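Side-chain contacts in prolyl endopeptidase (Myxococcus xanthus, PDB 2BKL), which probably hydrolyses oligopeptides on the carboxyl side of proline, and less readily of alanine, as a serine endopeptidase of the S9A family: residues T448-Y453 against E514-Q519; D507-A512 against E548-V553; V434-D439 against Q519-P524; V458-N463 against Y478-L483. One frame throughout, in Å; residues are numbered along the deposited sequence.

Contact 1 (T448-Y453 against E514-Q519); sequences TLLYGY and EYLVQQ. With ZAH (N-[(benzyloxy)carbonyl]-L-alanyl-L-proline), chain C.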
# COMPACT_ATOMS: atom_id res chain seq x y z
N THR A 448 -16.33 18.67 0.29
CA THR A 448 -15.93 17.53 -0.50
C THR A 448 -14.49 17.19 -0.22
O THR A 448 -13.67 18.07 -0.08
CB THR A 448 -16.15 17.87 -1.98
OG1 THR A 448 -17.55 18.05 -2.20
CG2 THR A 448 -15.72 16.75 -2.94
N LEU A 449 -14.21 15.90 -0.13
CA LEU A 449 -12.86 15.39 0.08
C LEU A 449 -12.53 14.47 -1.09
O LEU A 449 -13.21 13.47 -1.31
CB LEU A 449 -12.78 14.61 1.38
CG LEU A 449 -11.46 13.96 1.76
CD1 LEU A 449 -10.38 14.95 1.91
CD2 LEU A 449 -11.67 13.20 3.07
N LEU A 450 -11.50 14.81 -1.83
CA LEU A 450 -11.09 14.13 -3.06
C LEU A 450 -9.74 13.46 -2.79
O LEU A 450 -8.77 14.12 -2.39
CB LEU A 450 -10.97 15.13 -4.21
CG LEU A 450 -10.23 14.66 -5.47
CD1 LEU A 450 -10.95 13.46 -6.13
CD2 LEU A 450 -10.07 15.79 -6.43
N TYR A 451 -9.72 12.15 -2.98
CA TYR A 451 -8.58 11.30 -2.69
C TYR A 451 -8.01 10.70 -3.98
O TYR A 451 -8.75 10.31 -4.90
CB TYR A 451 -9.07 10.16 -1.78
CG TYR A 451 -8.09 9.09 -1.37
CD1 TYR A 451 -6.89 9.42 -0.81
CD2 TYR A 451 -8.45 7.75 -1.43
CE1 TYR A 451 -5.99 8.44 -0.37
CE2 TYR A 451 -7.57 6.76 -0.99
CZ TYR A 451 -6.32 7.14 -0.51
OH TYR A 451 -5.38 6.20 -0.06
N GLY A 452 -6.69 10.59 -4.03
CA GLY A 452 -6.02 9.95 -5.13
C GLY A 452 -4.65 9.44 -4.73
O GLY A 452 -4.17 9.73 -3.65
N TYR A 453 -4.05 8.65 -5.61
CA TYR A 453 -2.69 8.14 -5.41
C TYR A 453 -1.93 8.32 -6.71
O TYR A 453 -1.20 9.29 -6.84
CB TYR A 453 -2.73 6.69 -4.93
CG TYR A 453 -1.39 6.07 -4.58
CD1 TYR A 453 -0.77 6.34 -3.37
CD2 TYR A 453 -0.76 5.19 -5.43
CE1 TYR A 453 0.42 5.72 -3.04
CE2 TYR A 453 0.45 4.58 -5.11
CZ TYR A 453 1.04 4.86 -3.93
OH TYR A 453 2.23 4.23 -3.60
N GLU A 514 -11.84 19.90 -10.97
CA GLU A 514 -12.66 20.76 -11.81
C GLU A 514 -14.02 20.10 -12.09
O GLU A 514 -15.05 20.77 -12.10
CB GLU A 514 -11.97 21.05 -13.14
CG GLU A 514 -10.77 21.98 -13.03
CD GLU A 514 -9.90 22.00 -14.30
OE1 GLU A 514 -9.78 20.98 -15.02
OE2 GLU A 514 -9.38 23.08 -14.62
N TYR A 515 -14.02 18.79 -12.31
CA TYR A 515 -15.26 18.06 -12.57
C TYR A 515 -16.24 18.17 -11.39
O TYR A 515 -17.43 18.40 -11.57
CB TYR A 515 -14.96 16.59 -12.85
CG TYR A 515 -16.18 15.73 -12.98
CD1 TYR A 515 -16.78 15.13 -11.87
CD2 TYR A 515 -16.80 15.52 -14.21
CE1 TYR A 515 -17.93 14.38 -11.98
CE2 TYR A 515 -17.90 14.75 -14.32
CZ TYR A 515 -18.47 14.15 -13.22
OH TYR A 515 -19.63 13.40 -13.32
N LEU A 516 -15.76 18.01 -10.17
CA LEU A 516 -16.62 18.06 -8.99
C LEU A 516 -17.30 19.42 -8.85
O LEU A 516 -18.43 19.51 -8.39
CB LEU A 516 -15.85 17.69 -7.74
CG LEU A 516 -15.35 16.25 -7.72
CD1 LEU A 516 -14.31 16.05 -6.65
CD2 LEU A 516 -16.50 15.30 -7.47
N VAL A 517 -16.62 20.47 -9.28
CA VAL A 517 -17.22 21.81 -9.28
C VAL A 517 -18.21 21.94 -10.46
O VAL A 517 -19.34 22.45 -10.28
CB VAL A 517 -16.11 22.87 -9.33
CG1 VAL A 517 -16.72 24.27 -9.42
CG2 VAL A 517 -15.26 22.77 -8.10
N GLN A 518 -17.79 21.54 -11.66
CA GLN A 518 -18.65 21.61 -12.85
C GLN A 518 -19.98 20.90 -12.62
O GLN A 518 -21.04 21.39 -13.06
CB GLN A 518 -17.96 20.94 -14.05
CG GLN A 518 -16.80 21.64 -14.71
CD GLN A 518 -15.85 20.70 -15.55
OE1 GLN A 518 -16.03 19.44 -15.67
NE2 GLN A 518 -14.81 21.32 -16.10
N GLN A 519 -19.93 19.74 -11.96
CA GLN A 519 -21.09 18.90 -11.71
C GLN A 519 -21.88 19.25 -10.43
O GLN A 519 -22.76 18.50 -10.03
CB GLN A 519 -20.69 17.41 -11.72
CG GLN A 519 -20.36 16.88 -13.08
CD GLN A 519 -21.48 17.02 -14.01
OE1 GLN A 519 -22.63 16.79 -13.63
NE2 GLN A 519 -21.19 17.47 -15.22
C1 ZAH C . 4.37 5.39 -0.70
O2 ZAH C . 3.66 5.66 -1.89
C3 ZAH C . 5.82 4.89 -0.96
C4 ZAH C . 6.67 5.95 -1.67
C5 ZAH C . 6.54 5.69 -3.16
C6 ZAH C . 6.17 4.24 -3.32
N7 ZAH C . 5.91 3.80 -1.95
C8 ZAH C . 5.67 2.53 -1.64
O9 ZAH C . 5.52 2.23 -0.36
C10 ZAH C . 5.87 1.39 -2.66
C11 ZAH C . 4.53 1.34 -3.41
N14 ZAH C . 6.08 0.11 -2.02
C15 ZAH C . 7.23 -0.18 -1.46
O16 ZAH C . 8.26 0.63 -1.54
O17 ZAH C . 7.35 -1.44 -0.79
C18 ZAH C . 8.60 -1.61 -0.06
C19 ZAH C . 8.56 -2.83 0.86
C20 ZAH C . 8.46 -4.11 0.31
C21 ZAH C . 8.41 -5.23 1.14
C22 ZAH C . 8.48 -5.06 2.53
C23 ZAH C . 8.61 -3.79 3.09
C24 ZAH C . 8.64 -2.67 2.25

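Contact 2 (D507-A512 against E548-V553); sequences DDFHAA and ELYGAV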
# COMPACT_ATOMS: atom_id res chain seq x y z
N ASP A 507 -2.31 16.16 -13.82
CA ASP A 507 -3.36 16.70 -14.71
C ASP A 507 -4.70 15.96 -14.54
O ASP A 507 -5.75 16.59 -14.49
CB ASP A 507 -2.92 16.68 -16.14
CG ASP A 507 -1.79 17.62 -16.44
OD1 ASP A 507 -1.55 18.59 -15.68
OD2 ASP A 507 -1.12 17.43 -17.45
N ASP A 508 -4.66 14.64 -14.40
CA ASP A 508 -5.87 13.88 -14.11
C ASP A 508 -6.51 14.33 -12.81
O ASP A 508 -7.71 14.40 -12.71
CB ASP A 508 -5.58 12.38 -14.04
CG ASP A 508 -5.20 11.76 -15.35
OD1 ASP A 508 -5.29 12.40 -16.44
OD2 ASP A 508 -4.74 10.60 -15.35
N PHE A 509 -5.71 14.66 -11.79
CA PHE A 509 -6.26 15.06 -10.50
C PHE A 509 -6.83 16.46 -10.54
O PHE A 509 -7.92 16.69 -10.00
CB PHE A 509 -5.17 14.97 -9.44
CG PHE A 509 -5.66 14.84 -8.01
CD1 PHE A 509 -6.49 13.81 -7.61
CD2 PHE A 509 -5.26 15.74 -7.06
CE1 PHE A 509 -6.88 13.67 -6.29
CE2 PHE A 509 -5.66 15.60 -5.73
CZ PHE A 509 -6.48 14.56 -5.36
N HIS A 510 -6.11 17.41 -11.17
CA HIS A 510 -6.69 18.74 -11.33
C HIS A 510 -8.07 18.64 -12.05
O HIS A 510 -9.01 19.33 -11.69
CB HIS A 510 -5.83 19.66 -12.15
CG HIS A 510 -4.49 19.98 -11.57
ND1 HIS A 510 -4.32 20.49 -10.31
CD2 HIS A 510 -3.25 19.94 -12.14
CE1 HIS A 510 -3.03 20.73 -10.12
NE2 HIS A 510 -2.36 20.39 -11.21
N ALA A 511 -8.17 17.79 -13.07
CA ALA A 511 -9.41 17.64 -13.82
C ALA A 511 -10.52 17.03 -12.97
O ALA A 511 -11.69 17.36 -13.16
CB ALA A 511 -9.16 16.83 -15.08
N ALA A 512 -10.19 16.15 -12.02
CA ALA A 512 -11.20 15.62 -11.09
C ALA A 512 -11.75 16.75 -10.23
O ALA A 512 -12.96 16.83 -10.02
CB ALA A 512 -10.60 14.55 -10.21
N GLU A 548 -5.55 27.57 -6.60
CA GLU A 548 -6.88 28.13 -6.69
C GLU A 548 -8.00 27.12 -6.81
O GLU A 548 -9.15 27.47 -6.60
CB GLU A 548 -6.94 29.15 -7.84
CG GLU A 548 -6.97 28.57 -9.23
CD GLU A 548 -5.63 28.08 -9.80
OE1 GLU A 548 -4.56 28.20 -9.15
OE2 GLU A 548 -5.64 27.63 -10.96
N LEU A 549 -7.69 25.88 -7.14
CA LEU A 549 -8.73 24.84 -7.25
C LEU A 549 -9.16 24.24 -5.91
O LEU A 549 -10.16 23.54 -5.87
CB LEU A 549 -8.27 23.70 -8.16
CG LEU A 549 -7.98 23.98 -9.61
CD1 LEU A 549 -7.53 22.72 -10.34
CD2 LEU A 549 -9.20 24.56 -10.30
N TYR A 550 -8.41 24.49 -4.85
CA TYR A 550 -8.52 23.74 -3.61
C TYR A 550 -8.65 24.64 -2.39
O TYR A 550 -8.04 25.72 -2.34
CB TYR A 550 -7.27 22.86 -3.44
CG TYR A 550 -6.93 22.04 -4.67
CD1 TYR A 550 -7.72 20.96 -5.06
CD2 TYR A 550 -5.84 22.35 -5.47
CE1 TYR A 550 -7.42 20.22 -6.17
CE2 TYR A 550 -5.52 21.63 -6.61
CZ TYR A 550 -6.32 20.56 -6.96
OH TYR A 550 -6.04 19.85 -8.10
N GLY A 551 -9.47 24.23 -1.43
CA GLY A 551 -9.63 24.92 -0.17
C GLY A 551 -8.72 24.41 0.93
O GLY A 551 -8.29 25.18 1.82
N ALA A 552 -8.42 23.12 0.90
CA ALA A 552 -7.57 22.51 1.92
C ALA A 552 -6.86 21.29 1.36
O ALA A 552 -7.33 20.65 0.40
CB ALA A 552 -8.39 22.16 3.13
N VAL A 553 -5.74 20.96 1.99
CA VAL A 553 -4.89 19.84 1.58
C VAL A 553 -4.49 19.09 2.83
O VAL A 553 -4.00 19.71 3.81
CB VAL A 553 -3.64 20.33 0.88
CG1 VAL A 553 -2.64 19.21 0.57
CG2 VAL A 553 -3.96 21.12 -0.38

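Contact 3 (V434-D439 against Q519-P524); sequences VVHRKD and QKYTQP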
# COMPACT_ATOMS: atom_id res chain seq x y z
N VAL A 434 -17.81 8.53 -6.55
CA VAL A 434 -18.33 9.64 -5.77
C VAL A 434 -19.35 9.10 -4.79
O VAL A 434 -20.32 8.45 -5.19
CB VAL A 434 -18.93 10.76 -6.65
CG1 VAL A 434 -19.28 11.97 -5.77
CG2 VAL A 434 -17.96 11.19 -7.74
N VAL A 435 -19.13 9.36 -3.51
CA VAL A 435 -19.94 8.77 -2.44
C VAL A 435 -20.56 9.88 -1.61
O VAL A 435 -19.91 10.86 -1.24
CB VAL A 435 -19.05 7.88 -1.50
CG1 VAL A 435 -19.92 7.13 -0.51
CG2 VAL A 435 -18.16 6.91 -2.32
N HIS A 436 -21.84 9.75 -1.33
CA HIS A 436 -22.55 10.77 -0.56
C HIS A 436 -23.89 10.24 -0.07
O HIS A 436 -24.37 9.22 -0.53
CB HIS A 436 -22.78 12.03 -1.40
CG HIS A 436 -23.39 11.74 -2.73
ND1 HIS A 436 -24.75 11.58 -2.91
CD2 HIS A 436 -22.83 11.59 -3.95
CE1 HIS A 436 -24.99 11.31 -4.18
NE2 HIS A 436 -23.85 11.31 -4.83
N ARG A 437 -24.51 10.98 0.85
CA ARG A 437 -25.89 10.66 1.22
C ARG A 437 -26.80 10.75 0.01
O ARG A 437 -26.64 11.63 -0.85
CB ARG A 437 -26.41 11.63 2.29
CG ARG A 437 -25.83 11.42 3.67
CD ARG A 437 -26.36 12.40 4.68
NE ARG A 437 -27.77 12.12 4.91
CZ ARG A 437 -28.21 11.15 5.72
NH1 ARG A 437 -27.37 10.39 6.44
NH2 ARG A 437 -29.52 10.92 5.82
N LYS A 438 -27.82 9.90 -0.03
CA LYS A 438 -28.83 9.97 -1.08
C LYS A 438 -29.52 11.32 -1.17
O LYS A 438 -29.88 11.74 -2.26
CB LYS A 438 -29.87 8.85 -0.90
CG LYS A 438 -29.33 7.50 -1.21
CD LYS A 438 -30.41 6.40 -1.20
CE LYS A 438 -29.80 5.01 -1.33
NZ LYS A 438 -30.79 3.96 -0.99
N ASP A 439 -29.73 11.98 -0.03
CA ASP A 439 -30.39 13.29 -0.01
C ASP A 439 -29.50 14.52 -0.22
O ASP A 439 -29.93 15.65 -0.02
CB ASP A 439 -31.22 13.44 1.27
CG ASP A 439 -30.40 13.43 2.53
OD1 ASP A 439 -29.14 13.57 2.54
OD2 ASP A 439 -31.00 13.29 3.64
N GLN A 519 -19.93 19.74 -11.96
CA GLN A 519 -21.09 18.90 -11.71
C GLN A 519 -21.88 19.25 -10.43
O GLN A 519 -22.76 18.50 -10.03
CB GLN A 519 -20.69 17.41 -11.72
CG GLN A 519 -20.36 16.88 -13.08
CD GLN A 519 -21.48 17.02 -14.01
OE1 GLN A 519 -22.63 16.79 -13.63
NE2 GLN A 519 -21.19 17.47 -15.22
N LYS A 520 -21.57 20.39 -9.84
CA LYS A 520 -22.41 20.98 -8.77
C LYS A 520 -22.33 20.22 -7.45
O LYS A 520 -23.22 20.35 -6.61
CB LYS A 520 -23.86 21.17 -9.24
CG LYS A 520 -24.01 22.02 -10.51
CD LYS A 520 -23.52 23.43 -10.32
CE LYS A 520 -23.93 24.31 -11.52
NZ LYS A 520 -23.04 25.49 -11.69
N TYR A 521 -21.27 19.46 -7.22
CA TYR A 521 -21.06 18.90 -5.90
C TYR A 521 -20.54 19.97 -4.95
O TYR A 521 -20.93 20.02 -3.80
CB TYR A 521 -20.09 17.74 -5.92
CG TYR A 521 -20.58 16.54 -6.70
CD1 TYR A 521 -21.42 15.61 -6.10
CD2 TYR A 521 -20.19 16.33 -8.01
CE1 TYR A 521 -21.89 14.51 -6.81
CE2 TYR A 521 -20.66 15.24 -8.72
CZ TYR A 521 -21.47 14.31 -8.10
OH TYR A 521 -21.94 13.19 -8.79
N THR A 522 -19.66 20.82 -5.43
CA THR A 522 -18.85 21.64 -4.54
C THR A 522 -18.32 22.88 -5.23
O THR A 522 -18.64 23.17 -6.39
CB THR A 522 -17.74 20.75 -3.95
OG1 THR A 522 -17.09 21.39 -2.84
CG2 THR A 522 -16.66 20.42 -4.93
N GLN A 523 -17.49 23.62 -4.52
CA GLN A 523 -16.76 24.78 -5.07
C GLN A 523 -15.36 24.76 -4.45
O GLN A 523 -15.14 24.08 -3.45
CB GLN A 523 -17.48 26.10 -4.79
CG GLN A 523 -17.74 26.35 -3.34
CD GLN A 523 -18.36 27.72 -3.07
OE1 GLN A 523 -17.82 28.73 -3.51
NE2 GLN A 523 -19.48 27.74 -2.37
N PRO A 524 -14.39 25.45 -5.06
CA PRO A 524 -13.02 25.37 -4.55
C PRO A 524 -12.87 25.59 -3.03
O PRO A 524 -12.15 24.82 -2.37
CB PRO A 524 -12.30 26.44 -5.37
CG PRO A 524 -13.03 26.42 -6.66
CD PRO A 524 -14.46 26.26 -6.30

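Contact 4 (V458-N463 against Y478-L483); sequences VNMEAN and YAVANL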
# COMPACT_ATOMS: atom_id res chain seq x y z
N VAL A 458 -0.88 0.69 -8.57
CA VAL A 458 -1.83 0.54 -7.48
C VAL A 458 -3.21 0.97 -7.93
O VAL A 458 -3.36 2.02 -8.55
CB VAL A 458 -1.38 1.38 -6.26
CG1 VAL A 458 -2.44 1.42 -5.15
CG2 VAL A 458 -0.10 0.80 -5.70
N ASN A 459 -4.21 0.16 -7.64
CA ASN A 459 -5.58 0.48 -8.01
C ASN A 459 -6.37 1.04 -6.86
O ASN A 459 -6.23 0.59 -5.71
CB ASN A 459 -6.28 -0.76 -8.53
CG ASN A 459 -5.52 -1.38 -9.65
OD1 ASN A 459 -5.13 -0.69 -10.56
ND2 ASN A 459 -5.24 -2.67 -9.54
N MET A 460 -7.17 2.06 -7.13
CA MET A 460 -8.10 2.59 -6.14
C MET A 460 -9.39 1.81 -6.24
O MET A 460 -10.06 1.86 -7.24
CB MET A 460 -8.35 4.10 -6.32
CG MET A 460 -7.11 4.95 -6.41
SD MET A 460 -6.19 5.03 -4.88
CE MET A 460 -5.33 4.10 -5.00
N GLU A 461 -9.76 1.13 -5.17
CA GLU A 461 -10.93 0.29 -5.18
C GLU A 461 -11.92 0.73 -4.14
O GLU A 461 -11.61 1.50 -3.24
CB GLU A 461 -10.57 -1.16 -4.83
CG GLU A 461 -9.59 -1.88 -5.70
CD GLU A 461 -9.15 -3.19 -5.06
OE1 GLU A 461 -9.66 -3.54 -3.94
OE2 GLU A 461 -8.29 -3.87 -5.67
N ALA A 462 -13.09 0.12 -4.23
CA ALA A 462 -14.21 0.34 -3.29
C ALA A 462 -14.05 -0.38 -1.95
O ALA A 462 -14.86 -1.28 -1.56
CB ALA A 462 -15.54 -0.08 -3.97
N ASN A 463 -13.00 -0.03 -1.23
CA ASN A 463 -12.74 -0.49 0.12
C ASN A 463 -13.76 0.20 1.04
O ASN A 463 -14.16 1.33 0.82
CB ASN A 463 -11.32 -0.08 0.57
CG ASN A 463 -10.20 -0.88 -0.11
OD1 ASN A 463 -10.30 -2.11 -0.28
ND2 ASN A 463 -9.14 -0.18 -0.51
N TYR A 478 -17.41 12.35 -0.70
CA TYR A 478 -16.10 11.69 -0.75
C TYR A 478 -15.90 11.18 -2.15
O TYR A 478 -16.74 10.44 -2.68
CB TYR A 478 -16.04 10.52 0.23
CG TYR A 478 -14.74 9.74 0.24
CD1 TYR A 478 -13.56 10.35 0.62
CD2 TYR A 478 -14.72 8.40 -0.07
CE1 TYR A 478 -12.36 9.62 0.65
CE2 TYR A 478 -13.55 7.67 -0.04
CZ TYR A 478 -12.38 8.29 0.32
OH TYR A 478 -11.17 7.57 0.37
N ALA A 479 -14.78 11.54 -2.78
CA ALA A 479 -14.51 11.16 -4.16
C ALA A 479 -13.14 10.53 -4.25
O ALA A 479 -12.21 10.98 -3.57
CB ALA A 479 -14.59 12.38 -5.08
N VAL A 480 -13.01 9.49 -5.06
CA VAL A 480 -11.77 8.75 -5.25
C VAL A 480 -11.52 8.62 -6.76
O VAL A 480 -12.30 7.99 -7.46
CB VAL A 480 -11.84 7.34 -4.58
CG1 VAL A 480 -10.50 6.63 -4.73
CG2 VAL A 480 -12.24 7.46 -3.10
N ALA A 481 -10.44 9.23 -7.25
CA ALA A 481 -10.14 9.23 -8.68
C ALA A 481 -9.18 8.12 -9.04
O ALA A 481 -8.18 7.91 -8.31
CB ALA A 481 -9.59 10.57 -9.10
N ASN A 482 -9.43 7.44 -10.15
CA ASN A 482 -8.59 6.35 -10.64
C ASN A 482 -7.59 6.90 -11.65
O ASN A 482 -7.59 6.56 -12.84
CB ASN A 482 -9.45 5.25 -11.26
CG ASN A 482 -10.35 4.59 -10.27
OD1 ASN A 482 -11.54 4.88 -10.21
ND2 ASN A 482 -9.80 3.67 -9.49
N LEU A 483 -6.70 7.72 -11.13
CA LEU A 483 -5.72 8.44 -11.91
C LEU A 483 -4.78 7.49 -12.65
O LEU A 483 -4.52 6.35 -12.22
CB LEU A 483 -4.87 9.30 -11.01
CG LEU A 483 -5.57 10.23 -10.05
CD1 LEU A 483 -4.55 10.91 -9.10
CD2 LEU A 483 -6.36 11.26 -10.81

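Contact 1 (T448-Y453 against E514-Q519)
Leu516, near the end of helix 503-518, reaches down onto Thr448 and Leu450 of the strand. Its CB heads toward the sheet, and with CG anti to the carbonyl carbon (chi1 -65°) the branch point keeps that course without itself touching the strand. CD1 makes the contact: it lies 4.0 Å from CG2 of Thr448 and 4.2 Å from CB of Leu450. CG2 is the branch of Thr448 that faces the leucine, while OG1 is hydrogen-bonded to Ala446 O. Met432 of strand 429-437 also packs against Leu450 and Leu516, and the whole patch is buried and apolar.

Past the strand the chain carries Tyr453 to the ligand. Its ring is met at the edge, near its plane, and OH donates a short hydrogen bond of 2.6 Å to O2 of ZAH; the ligand is also hydrogen-bonded to Asn534 N. A phenylalanine here would keep the ring but would probably leave O2 without this donor, weakening the grip on the ligand. Helix over parallel strand is the core packing of the alpha/beta-hydrolase fold, and Tyr453 beside Asn534 N is consistent with the oxyanion hole of prolyl oligopeptidases.

Contact 2 (D507-A512 against E548-V553)
His510, midway along helix 503-518, meets Leu549 and Tyr550 where the helix packs on the 3-10 segment and loop that lead into strand 552-556 of the alpha/beta-hydrolase sheet.

Taken in order, the segment opens with Glu548, whose carboxylate is turned to Arg546 in a salt bridge. Leu549 is the first to touch the helix. Its CD1 sits 3.9 Å from ND1 of His510 and equally near the CB of that residue, a methyl laid against the root of the imidazole. The same leucine covers the next residue too, with CB 3.7 Å above the centre of one face of the Tyr550 ring.

Tyr550 carries the polar part. With CG anti to the carbonyl carbon (chi1 -49°), its ring extends straight at the helix, and the side chain crosses that of His510 at about a right angle. OH and ND1 of His510 are 2.9 Å apart in a bent hydrogen bond (144°) that either could donate; each ring meets the other's atom at its edge. NE2 is bound to Gln545 OE1, which leaves both imidazole nitrogens engaged and the ring's rotation fixed. Leu527, Ile529 and Ala542 pack round the tyrosine.

Beyond Gly551 the chain joins the sheet, Ala552 pairing with Leu527 and Ile529. Back at the helix, the tyrosine OH comes down beside the main chain, 3.5 Å from CA of His510.

Contact 3 (V434-D439 against Q519-P524)
Val434 lays a methyl over one face of the Tyr521 ring. CG1 stands 4.2 Å from the ring centroid and 28° off its normal, a CH-pi contact displaced toward CE1, which is 3.8 Å from CG1. The valine's first torsion, with CG1 anti to the backbone N (chi1 -172°), is what turns this branch onto the ring. His436, two residues on and on the same side of strand 429-437, crosses the tyrosine at about a right angle, its CD2 4.2 Å from CE1 of Tyr521.

The imidazole is held from within its own strand. Its CG sits between the backbone N and the carbonyl carbon (chi1 51°), which swings ND1 back to the following carbonyl: ND1 donates to Arg437 O across 2.8 Å in an almost straight bond. That oxygen lies in the ring plane, although the donor stands well above the carbonyl plane.

Tyr521 arrives from a Schellman motif. Lys520, with positive phi, ends helix 503-518 and turns the chain so that the ring drops toward the strand, where Arg442 makes a cation-pi contact with it.

Both polar tips converge on Glu418, whose OE2 is hydrogen-bonded to Tyr521 OH and to NE2 of His436. Since ND1 already donates to a carbonyl, a carboxylate at NE2 would favour the doubly protonated imidazole, so the glutamate is probably balanced by a histidinium.

Contact 4 (V458-N463 against Y478-L483)
Met460 packs against Val480 and Asn482 where a loop of the catalytic alpha/beta-hydrolase domain passes the end of strand 477-481. The tight part gathers round the first carbons of the methionine. CB is 3.7 Å from CG1 of Val480, and the two side chains cross at about a right angle; the same CB has ND2 of Asn482 close on it, at 3.5 Å.

One hydrogen bond joins the two segments. ND2 of Asn482 donates to Met460 O across 2.9 Å, in the carbonyl plane and on a lone pair, with the oxygen also in the plane of the amide. The bond is bent at hydrogen, 137°, and ND2 is shared with Glu488 OE2, to which Met460 N is bonded too. That carboxylate oxygen thus ties the methionine's backbone to the amide that holds its carbonyl. A leucine in place of Asn482 would probably leave Met460 O without this donor and Glu488 with one bond fewer, setting the loop freer to move.

Farther out the grip slackens. The methionine chain bends at chi2 (-68°) and again at chi3, which carries the sulfur end away from the strand to Tyr453 of the ligand pocket. Glu461 turns its CB away, and Asn463 is exposed. Ala462 also faces away from the strand, but its carbonyl is held by Thr382 OG1 of the propeller.

Asn482 itself centres an inverse gamma turn, closed by a weak bond of 3.2 Å from Leu483 N to Ala481 O; that same carbonyl oxygen has CG of Met460 3.7 Å away.

In the fold
All four contacts gather on the mixed hydrolase sheet. Contacts 1 and 2 share helix 503-518 and have centres about 7 Å apart, joined where CG of Leu450 meets CE1 of Phe509 at 3.6 Å. Contact 3, about 9 Å from contact 1, takes over where that helix ends: Tyr521 N probably bonds to Leu516 O. Contact 4 joins through neighbouring strands, Tyr451 N lying 2.8 Å from Ala479 O. The ligand sits at one end of this set, touched by contact 1 through Tyr453. The side chain of Met460, which packs against Tyr453, is about 10 Å from ZAH, and that of Phe509 about 14 Å. Ser533 and His651 probably form a catalytic triad with Asp616.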